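GCN5 like acetylase + bromodomain (Cryptosporidium parvum, PDB 4LDF) is a GCN5-family protein probably acting as a histone H3 acetyltransferase, here represented by its bromodomain, a module that in general recognises acetylated lysine. Local coordinates at residues 45-50 with 84-88; 20-25 with 105-110. All coordinates share one frame; numbering follows the deposited sequence.

Contact 1: residues 45-50 with 84-88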
ATOM      1  N   ASP A  45      13.484   6.977  13.768  1.00 22.28           N
ATOM      2  CA  ASP A  45      13.799   8.047  12.804  1.00 21.58           C
ATOM      3  C   ASP A  45      12.843   8.110  11.594  1.00 25.85           C
ATOM      4  O   ASP A  45      12.953   9.037  10.791  1.00 26.37           O
ATOM      5  CB  ASP A  45      15.261   7.936  12.322  1.00 22.82           C
ATOM      6  CG  ASP A  45      15.625   6.632  11.633  1.00 28.22           C
ATOM      7  OD1 ASP A  45      14.764   5.727  11.576  1.00 26.46           O
ATOM      8  OD2 ASP A  45      16.804   6.475  11.243  1.00 31.46           O
ATOM      9  N   TYR A  46      11.927   7.124  11.452  1.00 20.86           N
ATOM     10  CA  TYR A  46      11.031   6.981  10.299  1.00 19.36           C
ATOM     11  C   TYR A  46      10.381   8.253   9.732  1.00 23.56           C
ATOM     12  O   TYR A  46      10.492   8.530   8.531  1.00 21.85           O
ATOM     13  CB  TYR A  46      10.002   5.852  10.502  1.00 19.63           C
ATOM     14  CG  TYR A  46       9.326   5.451   9.207  1.00 20.46           C
ATOM     15  CD1 TYR A  46       9.954   4.594   8.302  1.00 21.46           C
ATOM     16  CD2 TYR A  46       8.068   5.953   8.869  1.00 21.32           C
ATOM     17  CE1 TYR A  46       9.343   4.241   7.099  1.00 22.55           C
ATOM     18  CE2 TYR A  46       7.466   5.636   7.648  1.00 22.19           C
ATOM     19  CZ  TYR A  46       8.097   4.763   6.779  1.00 25.15           C
ATOM     20  OH  TYR A  46       7.497   4.460   5.584  1.00 24.30           O
ATOM     21  N   TYR A  47       9.662   8.980  10.577  1.00 21.29           N
ATOM     22  CA  TYR A  47       8.919  10.171  10.168  1.00 22.20           C
ATOM     23  C   TYR A  47       9.782  11.430   9.957  1.00 28.42           C
ATOM     24  O   TYR A  47       9.260  12.463   9.527  1.00 28.46           O
ATOM     25  CB  TYR A  47       7.719  10.386  11.103  1.00 23.27           C
ATOM     26  CG  TYR A  47       6.799   9.185  11.115  1.00 24.20           C
ATOM     27  CD1 TYR A  47       5.846   9.002  10.118  1.00 24.76           C
ATOM     28  CD2 TYR A  47       6.908   8.208  12.100  1.00 25.09           C
ATOM     29  CE1 TYR A  47       5.021   7.881  10.103  1.00 23.34           C
ATOM     30  CE2 TYR A  47       6.083   7.085  12.098  1.00 25.66           C
ATOM     31  CZ  TYR A  47       5.129   6.936  11.107  1.00 29.36           C
ATOM     32  OH  TYR A  47       4.314   5.832  11.101  1.00 27.37           O
ATOM     33  N   GLU A  48      11.107  11.325  10.217  1.00 24.94           N
ATOM     34  CA  GLU A  48      12.081  12.400   9.972  1.00 24.27           C
ATOM     35  C   GLU A  48      12.525  12.275   8.510  1.00 28.19           C
ATOM     36  O   GLU A  48      12.970  13.241   7.908  1.00 27.96           O
ATOM     37  CB  GLU A  48      13.336  12.230  10.872  1.00 25.35           C
ATOM     38  CG  GLU A  48      13.122  12.411  12.366  1.00 28.74           C
ATOM     39  CD  GLU A  48      12.574  13.757  12.798  1.00 43.74           C
ATOM     40  OE1 GLU A  48      11.653  13.752  13.645  1.00 23.90           O
ATOM     41  OE2 GLU A  48      13.023  14.806  12.271  1.00 37.06           O
ATOM     42  N   ILE A  49      12.445  11.054   7.976  1.00 24.53           N
ATOM     43  CA  ILE A  49      12.855  10.685   6.627  1.00 24.65           C
ATOM     44  C   ILE A  49      11.660  10.651   5.672  1.00 26.51           C
ATOM     45  O   ILE A  49      11.747  11.176   4.561  1.00 26.29           O
ATOM     46  CB  ILE A  49      13.601   9.294   6.657  1.00 28.04           C
ATOM     47  CG1 ILE A  49      14.743   9.205   7.718  1.00 28.35           C
ATOM     48  CG2 ILE A  49      14.075   8.876   5.276  1.00 28.83           C
ATOM     49  CD1 ILE A  49      15.782  10.376   7.763  1.00 26.22           C
ATOM     50  N   ILE A  50      10.565   9.984   6.082  1.00 21.75           N
ATOM     51  CA  ILE A  50       9.383   9.806   5.226  1.00 20.27           C
ATOM     52  C   ILE A  50       8.335  10.856   5.578  1.00 25.09           C
ATOM     53  O   ILE A  50       7.711  10.787   6.641  1.00 23.54           O
ATOM     54  CB  ILE A  50       8.872   8.334   5.286  1.00 21.94           C
ATOM     55  CG1 ILE A  50       9.984   7.279   4.916  1.00 22.21           C
ATOM     56  CG2 ILE A  50       7.607   8.136   4.490  1.00 20.39           C
ATOM     57  CD1 ILE A  50      10.623   7.348   3.474  1.00 29.58           C
ATOM     58  N   ASN A  84       8.464   4.617  -0.461  1.00 19.19           N
ATOM     59  CA  ASN A  84       8.805   5.037   0.915  1.00 18.67           C
ATOM     60  C   ASN A  84       9.648   3.978   1.596  1.00 22.41           C
ATOM     61  O   ASN A  84      10.671   4.320   2.174  1.00 22.56           O
ATOM     62  CB  ASN A  84       7.540   5.292   1.764  1.00 14.81           C
ATOM     63  CG  ASN A  84       6.818   6.578   1.466  1.00 25.98           C
ATOM     64  OD1 ASN A  84       7.314   7.445   0.752  1.00 23.30           O
ATOM     65  ND2 ASN A  84       5.636   6.743   2.040  1.00 18.65           N
ATOM     66  N   CYS A  85       9.232   2.693   1.501  1.00 18.56           N
ATOM     67  CA  CYS A  85       9.936   1.563   2.105  1.00 18.69           C
ATOM     68  C   CYS A  85      11.364   1.497   1.609  1.00 21.00           C
ATOM     69  O   CYS A  85      12.302   1.484   2.427  1.00 19.82           O
ATOM     70  CB  CYS A  85       9.201   0.248   1.853  1.00 19.48           C
ATOM     71  SG  CYS A  85       9.925  -1.179   2.717  1.00 23.54           S
ATOM     72  N   ARG A  86      11.521   1.511   0.252  1.00 17.29           N
ATOM     73  CA  ARG A  86      12.802   1.441  -0.458  1.00 17.05           C
ATOM     74  C   ARG A  86      13.668   2.665  -0.208  1.00 18.29           C
ATOM     75  O   ARG A  86      14.879   2.518  -0.114  1.00 18.44           O
ATOM     76  CB  ARG A  86      12.604   1.148  -1.954  1.00 17.92           C
ATOM     77  CG  ARG A  86      12.127  -0.312  -2.229  1.00 21.00           C
ATOM     78  CD  ARG A  86      12.078  -0.652  -3.710  1.00 21.37           C
ATOM     79  NE  ARG A  86      11.071   0.159  -4.398  1.00 26.55           N
ATOM     80  CZ  ARG A  86       9.910  -0.290  -4.863  1.00 35.14           C
ATOM     81  NH1 ARG A  86       9.613  -1.589  -4.798  1.00 16.83           N
ATOM     82  NH2 ARG A  86       9.048   0.547  -5.419  1.00 14.21           N
ATOM     83  N   PHE A  87      13.057   3.870  -0.047  1.00 14.14           N
ATOM     84  CA  PHE A  87      13.819   5.084   0.257  1.00 13.47           C
ATOM     85  C   PHE A  87      14.365   4.989   1.691  1.00 20.47           C
ATOM     86  O   PHE A  87      15.571   5.151   1.888  1.00 21.72           O
ATOM     87  CB  PHE A  87      12.955   6.337   0.079  1.00 15.40           C
ATOM     88  CG  PHE A  87      13.673   7.644   0.318  1.00 16.49           C
ATOM     89  CD1 PHE A  87      14.151   8.397  -0.745  1.00 19.99           C
ATOM     90  CD2 PHE A  87      13.809   8.161   1.608  1.00 18.78           C
ATOM     91  CE1 PHE A  87      14.790   9.629  -0.519  1.00 19.45           C
ATOM     92  CE2 PHE A  87      14.460   9.380   1.830  1.00 20.86           C
ATOM     93  CZ  PHE A  87      14.930  10.109   0.764  1.00 18.90           C
ATOM     94  N   TYR A  88      13.494   4.713   2.687  1.00 18.54           N
ATOM     95  CA  TYR A  88      13.906   4.592   4.097  1.00 17.81           C
ATOM     96  C   TYR A  88      15.017   3.537   4.292  1.00 20.94           C
ATOM     97  O   TYR A  88      15.964   3.763   5.060  1.00 18.34           O
ATOM     98  CB  TYR A  88      12.704   4.287   5.025  1.00 17.98           C
ATOM     99  CG  TYR A  88      13.136   4.096   6.464  1.00 19.46           C
ATOM    100  CD1 TYR A  88      13.457   5.187   7.266  1.00 20.65           C
ATOM    101  CD2 TYR A  88      13.299   2.821   7.001  1.00 21.11           C
ATOM    102  CE1 TYR A  88      13.904   5.016   8.574  1.00 21.44           C
ATOM    103  CE2 TYR A  88      13.782   2.636   8.298  1.00 22.07           C
ATOM    104  CZ  TYR A  88      14.054   3.738   9.091  1.00 26.29           C
ATOM    105  OH  TYR A  88      14.496   3.562  10.380  1.00 24.50           O
TER
HETATM  106  O   HOH W   1       5.232   4.921   4.224  1.00 19.43           O

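Contact 2: residues 20-25 with 105-110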
ATOM      1  N   GLN A  20     -10.601  -4.532  -1.850  1.00 19.13           N
ATOM      2  CA  GLN A  20     -10.282  -5.950  -2.061  1.00 17.83           C
ATOM      3  C   GLN A  20      -8.870  -6.214  -2.606  1.00 19.05           C
ATOM      4  O   GLN A  20      -8.265  -7.257  -2.308  1.00 17.95           O
ATOM      5  CB  GLN A  20     -11.368  -6.666  -2.867  1.00 19.46           C
ATOM      6  CG  GLN A  20     -12.678  -6.807  -2.086  1.00 30.82           C
ATOM      7  CD  GLN A  20     -13.690  -7.661  -2.803  1.00 40.05           C
ATOM      8  OE1 GLN A  20     -13.358  -8.550  -3.592  1.00 32.33           O
ATOM      9  NE2 GLN A  20     -14.950  -7.420  -2.521  1.00 30.99           N
ATOM     10  N   LEU A  21      -8.344  -5.266  -3.390  1.00 15.42           N
ATOM     11  CA  LEU A  21      -6.962  -5.313  -3.883  1.00 13.82           C
ATOM     12  C   LEU A  21      -6.039  -5.193  -2.652  1.00 15.05           C
ATOM     13  O   LEU A  21      -5.087  -5.948  -2.513  1.00 14.89           O
ATOM     14  CB  LEU A  21      -6.723  -4.155  -4.867  1.00 12.71           C
ATOM     15  CG  LEU A  21      -5.317  -3.900  -5.386  1.00 17.19           C
ATOM     16  CD1 LEU A  21      -5.366  -3.290  -6.781  1.00 16.17           C
ATOM     17  CD2 LEU A  21      -4.532  -2.966  -4.465  1.00 18.04           C
ATOM     18  N   LEU A  22      -6.350  -4.261  -1.773  1.00 13.99           N
ATOM     19  CA  LEU A  22      -5.594  -3.992  -0.557  1.00 15.14           C
ATOM     20  C   LEU A  22      -5.677  -5.175   0.392  1.00 19.47           C
ATOM     21  O   LEU A  22      -4.665  -5.541   0.975  1.00 18.86           O
ATOM     22  CB  LEU A  22      -6.072  -2.709   0.104  1.00 15.17           C
ATOM     23  CG  LEU A  22      -5.713  -1.396  -0.610  1.00 18.22           C
ATOM     24  CD1 LEU A  22      -6.596  -0.276  -0.089  1.00 19.98           C
ATOM     25  CD2 LEU A  22      -4.227  -1.032  -0.422  1.00 16.33           C
ATOM     26  N   ASP A  23      -6.862  -5.811   0.477  1.00 18.39           N
ATOM     27  CA  ASP A  23      -7.069  -7.026   1.264  1.00 18.68           C
ATOM     28  C   ASP A  23      -6.234  -8.167   0.680  1.00 21.69           C
ATOM     29  O   ASP A  23      -5.517  -8.802   1.430  1.00 22.00           O
ATOM     30  CB  ASP A  23      -8.561  -7.404   1.406  1.00 19.54           C
ATOM     31  CG  ASP A  23      -8.824  -8.374   2.554  1.00 28.45           C
ATOM     32  OD1 ASP A  23      -9.529  -9.374   2.333  1.00 29.98           O
ATOM     33  OD2 ASP A  23      -8.282  -8.150   3.666  1.00 31.78           O
ATOM     34  N   THR A  24      -6.248  -8.361  -0.656  1.00 16.76           N
ATOM     35  CA  THR A  24      -5.406  -9.378  -1.300  1.00 16.25           C
ATOM     36  C   THR A  24      -3.934  -9.126  -0.956  1.00 18.61           C
ATOM     37  O   THR A  24      -3.226 -10.060  -0.553  1.00 16.96           O
ATOM     38  CB  THR A  24      -5.617  -9.394  -2.836  1.00 22.07           C
ATOM     39  OG1 THR A  24      -6.906  -9.923  -3.091  1.00 18.54           O
ATOM     40  CG2 THR A  24      -4.576 -10.273  -3.571  1.00 16.80           C
ATOM     41  N   LEU A  25      -3.485  -7.860  -1.136  1.00 16.14           N
ATOM     42  CA  LEU A  25      -2.121  -7.443  -0.837  1.00 15.78           C
ATOM     43  C   LEU A  25      -1.746  -7.746   0.601  1.00 18.98           C
ATOM     44  O   LEU A  25      -0.723  -8.387   0.820  1.00 17.99           O
ATOM     45  CB  LEU A  25      -1.873  -5.962  -1.185  1.00 15.59           C
ATOM     46  CG  LEU A  25      -0.478  -5.414  -0.872  1.00 19.83           C
ATOM     47  CD1 LEU A  25       0.600  -5.970  -1.841  1.00 20.31           C
ATOM     48  CD2 LEU A  25      -0.474  -3.891  -0.889  1.00 19.36           C
ATOM     49  N   PHE A 105       3.654  -8.569  -7.410  1.00 20.85           N
ATOM     50  CA  PHE A 105       2.526  -9.465  -7.119  1.00 19.59           C
ATOM     51  C   PHE A 105       1.165  -8.763  -7.321  1.00 21.93           C
ATOM     52  O   PHE A 105       0.269  -9.361  -7.916  1.00 20.61           O
ATOM     53  CB  PHE A 105       2.649 -10.027  -5.679  1.00 20.47           C
ATOM     54  CG  PHE A 105       1.386 -10.585  -5.061  1.00 21.99           C
ATOM     55  CD1 PHE A 105       0.978 -11.888  -5.329  1.00 24.58           C
ATOM     56  CD2 PHE A 105       0.623  -9.820  -4.177  1.00 22.64           C
ATOM     57  CE1 PHE A 105      -0.195 -12.403  -4.760  1.00 25.40           C
ATOM     58  CE2 PHE A 105      -0.528 -10.346  -3.585  1.00 25.50           C
ATOM     59  CZ  PHE A 105      -0.944 -11.625  -3.895  1.00 24.23           C
ATOM     60  N   ILE A 106       1.023  -7.512  -6.825  1.00 16.70           N
ATOM     61  CA  ILE A 106      -0.240  -6.747  -6.864  1.00 15.85           C
ATOM     62  C   ILE A 106      -0.538  -5.920  -8.129  1.00 16.37           C
ATOM     63  O   ILE A 106      -1.712  -5.618  -8.385  1.00 13.44           O
ATOM     64  CB  ILE A 106      -0.473  -5.938  -5.549  1.00 18.40           C
ATOM     65  CG1 ILE A 106      -1.983  -5.764  -5.210  1.00 19.39           C
ATOM     66  CG2 ILE A 106       0.258  -4.593  -5.575  1.00 20.91           C
ATOM     67  CD1 ILE A 106      -2.778  -7.074  -4.897  1.00 17.24           C
ATOM     68  N   TRP A 107       0.505  -5.551  -8.901  1.00 14.71           N
ATOM     69  CA  TRP A 107       0.362  -4.759 -10.138  1.00 14.84           C
ATOM     70  C   TRP A 107      -0.626  -5.371 -11.151  1.00 19.42           C
ATOM     71  O   TRP A 107      -1.439  -4.600 -11.669  1.00 20.12           O
ATOM     72  CB  TRP A 107       1.712  -4.342 -10.755  1.00 13.65           C
ATOM     73  CG  TRP A 107       1.884  -2.847 -10.857  1.00 15.35           C
ATOM     74  CD1 TRP A 107       2.074  -2.117 -11.998  1.00 18.22           C
ATOM     75  CD2 TRP A 107       1.898  -1.902  -9.770  1.00 15.61           C
ATOM     76  NE1 TRP A 107       2.153  -0.779 -11.697  1.00 17.10           N
ATOM     77  CE2 TRP A 107       2.069  -0.618 -10.336  1.00 19.24           C
ATOM     78  CE3 TRP A 107       1.723  -2.011  -8.373  1.00 17.12           C
ATOM     79  CZ2 TRP A 107       2.073   0.552  -9.553  1.00 19.19           C
ATOM     80  CZ3 TRP A 107       1.789  -0.862  -7.600  1.00 18.78           C
ATOM     81  CH2 TRP A 107       1.957   0.402  -8.190  1.00 19.31           C
ATOM     82  N   PRO A 108      -0.650  -6.712 -11.406  1.00 16.91           N
ATOM     83  CA  PRO A 108      -1.685  -7.270 -12.303  1.00 17.22           C
ATOM     84  C   PRO A 108      -3.119  -6.938 -11.849  1.00 20.24           C
ATOM     85  O   PRO A 108      -3.940  -6.591 -12.694  1.00 20.85           O
ATOM     86  CB  PRO A 108      -1.448  -8.784 -12.223  1.00 18.49           C
ATOM     87  CG  PRO A 108      -0.031  -8.931 -11.868  1.00 23.60           C
ATOM     88  CD  PRO A 108       0.256  -7.784 -10.934  1.00 19.46           C
ATOM     89  N   MET A 109      -3.420  -7.052 -10.534  1.00 16.02           N
ATOM     90  CA  MET A 109      -4.760  -6.756  -9.989  1.00 14.81           C
ATOM     91  C   MET A 109      -5.095  -5.267 -10.143  1.00 18.38           C
ATOM     92  O   MET A 109      -6.244  -4.935 -10.388  1.00 19.95           O
ATOM     93  CB  MET A 109      -4.858  -7.175  -8.503  1.00 16.24           C
ATOM     94  CG  MET A 109      -6.261  -7.067  -7.921  1.00 18.07           C
ATOM     95  SD  MET A 109      -6.404  -7.855  -6.309  1.00 20.48           S
ATOM     96  CE  MET A 109      -8.172  -7.968  -6.194  1.00 17.57           C
ATOM     97  N   LEU A 110      -4.097  -4.378 -10.013  1.00 14.60           N
ATOM     98  CA  LEU A 110      -4.281  -2.920 -10.145  1.00 14.07           C
ATOM     99  C   LEU A 110      -4.803  -2.526 -11.540  1.00 17.77           C
ATOM    100  O   LEU A 110      -5.565  -1.578 -11.645  1.00 15.39           O
ATOM    101  CB  LEU A 110      -2.953  -2.188  -9.813  1.00 13.86           C
ATOM    102  CG  LEU A 110      -2.951  -0.664  -9.694  1.00 17.18           C
ATOM    103  CD1 LEU A 110      -3.825  -0.185  -8.541  1.00 20.40           C
ATOM    104  CD2 LEU A 110      -1.550  -0.150  -9.484  1.00 15.27           C
TER

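Contact 1: residues 45-50 with 84-88
With chi1 at 60°, Asp45 CG lies between its backbone N and carbonyl carbon. Tyr88 has CG anti to its backbone N, which carries the phenol out from the last turn of helix 71-88 to meet the carboxylate. The Tyr88 OH donates to Asp45 OD1 over a very short 2.5 Å. OD1 comes in at the ring edge, near the ring plane, while the carboxylate stands almost upright to that plane (88°). Tyr46 CD1 lies over one face of the Tyr88 ring, offset to the rim, 3.7 Å from Tyr88 CD1. The two ring planes are turned 57° apart, with centroids 5.0 Å apart. Tyr88 is thus held at its hydroxyl end and over one face.

Ile50 packs against the same end of the helix, on Asn84, Phe87 and Tyr88. Its CD1 comes within 3.3 Å of Asn84 O and also touches the Phe87 ring and Tyr88 CB. Its CG2 packs 3.4 Å from Asn84 ND2, and its CG1 lies over a face of the Tyr46 ring. Ile49 CG2 meets the edge of the Phe87 ring at CE2, 3.5 Å away. A water links the polar ends. It is 2.7 Å from Tyr46 OH and accepts from Asn84 ND2 at 2.9 Å. Asn84 ND2 also donates to Glu52 O, so the amide ties the helix to the loop directly at Glu52 and through water at Tyr46.

A glycerol lies close to the Tyr88 side chain. Asn89 follows directly, at the position where canonical bromodomains carry the asparagine that binds acetyl-lysine. A tyrosine pair joining the ZA loop to the end of the B helix is characteristic of the bromodomain acetyl-lysine pocket, which this site probably forms.

Contact 2: residues 20-25 with 105-110
This is the packing of the first and last helices of the bromodomain four-helix bundle, Z and C in the usual naming. Helices 20-25 and 105-110 run nearly antiparallel, at 164°, with segment axes 10.3 Å apart at their closest. No hydrogen bond crosses between them. The contact is almost wholly apolar.

Leu21 is central. Its CG rests 3.8 Å from Ile106 CG1, and its CD1 reaches the opposite backbone, 3.6 Å from Leu110 CA. Ile106 CD1 points back to Leu21 O at 3.5 Å and also touches Thr24 CG2. Leu25 crosses Ile106 at about a right angle, with its CD1 3.9 Å from Ile106 CB.

Met109 is stretched out, with CG anti to its backbone N (chi1 -173°) and the rest of the chain extended. This carries SD over to the first helix, 3.6 Å from Leu21 CA, with Thr24 OG1 also near. At the other end Thr24 CG2 meets Phe105 CZ at 3.9 Å, while Leu25 CA lies at the edge of that ring. The helix kinks at Pro108, whose ring nitrogen has no hydrogen to donate. Met109 N also makes no helical bond back.

Beyond the pair, Leu21 and Leu110 both touch Phe74 of helix 71-88, and Leu25 touches Leu78. Leu25 also reaches Ile56 of helix 56-64. His28, just past helix 14-27, meets Phe105 edge-to-face.

From the N terminus, helix 14-27 supplies the first half of contact 2. The chain then enters the long loop that holds residues 45-50, the first half of contact 1. Helix 56-64 and helix 71-88 follow, and the end of the latter returns to the loop at 84-88, closing contact 1. Helix 93-110 then runs back to the first helix and closes contact 2. The chain segment closed by contact 1 therefore lies wholly within that of contact 2. The contacts do not touch. Their centres are about 23 Å apart, on opposite sides of the chain centre. Contact 2 joins the ends of the bundle sequence, and contact 1 anchors the long loop to the end of helix 71-88.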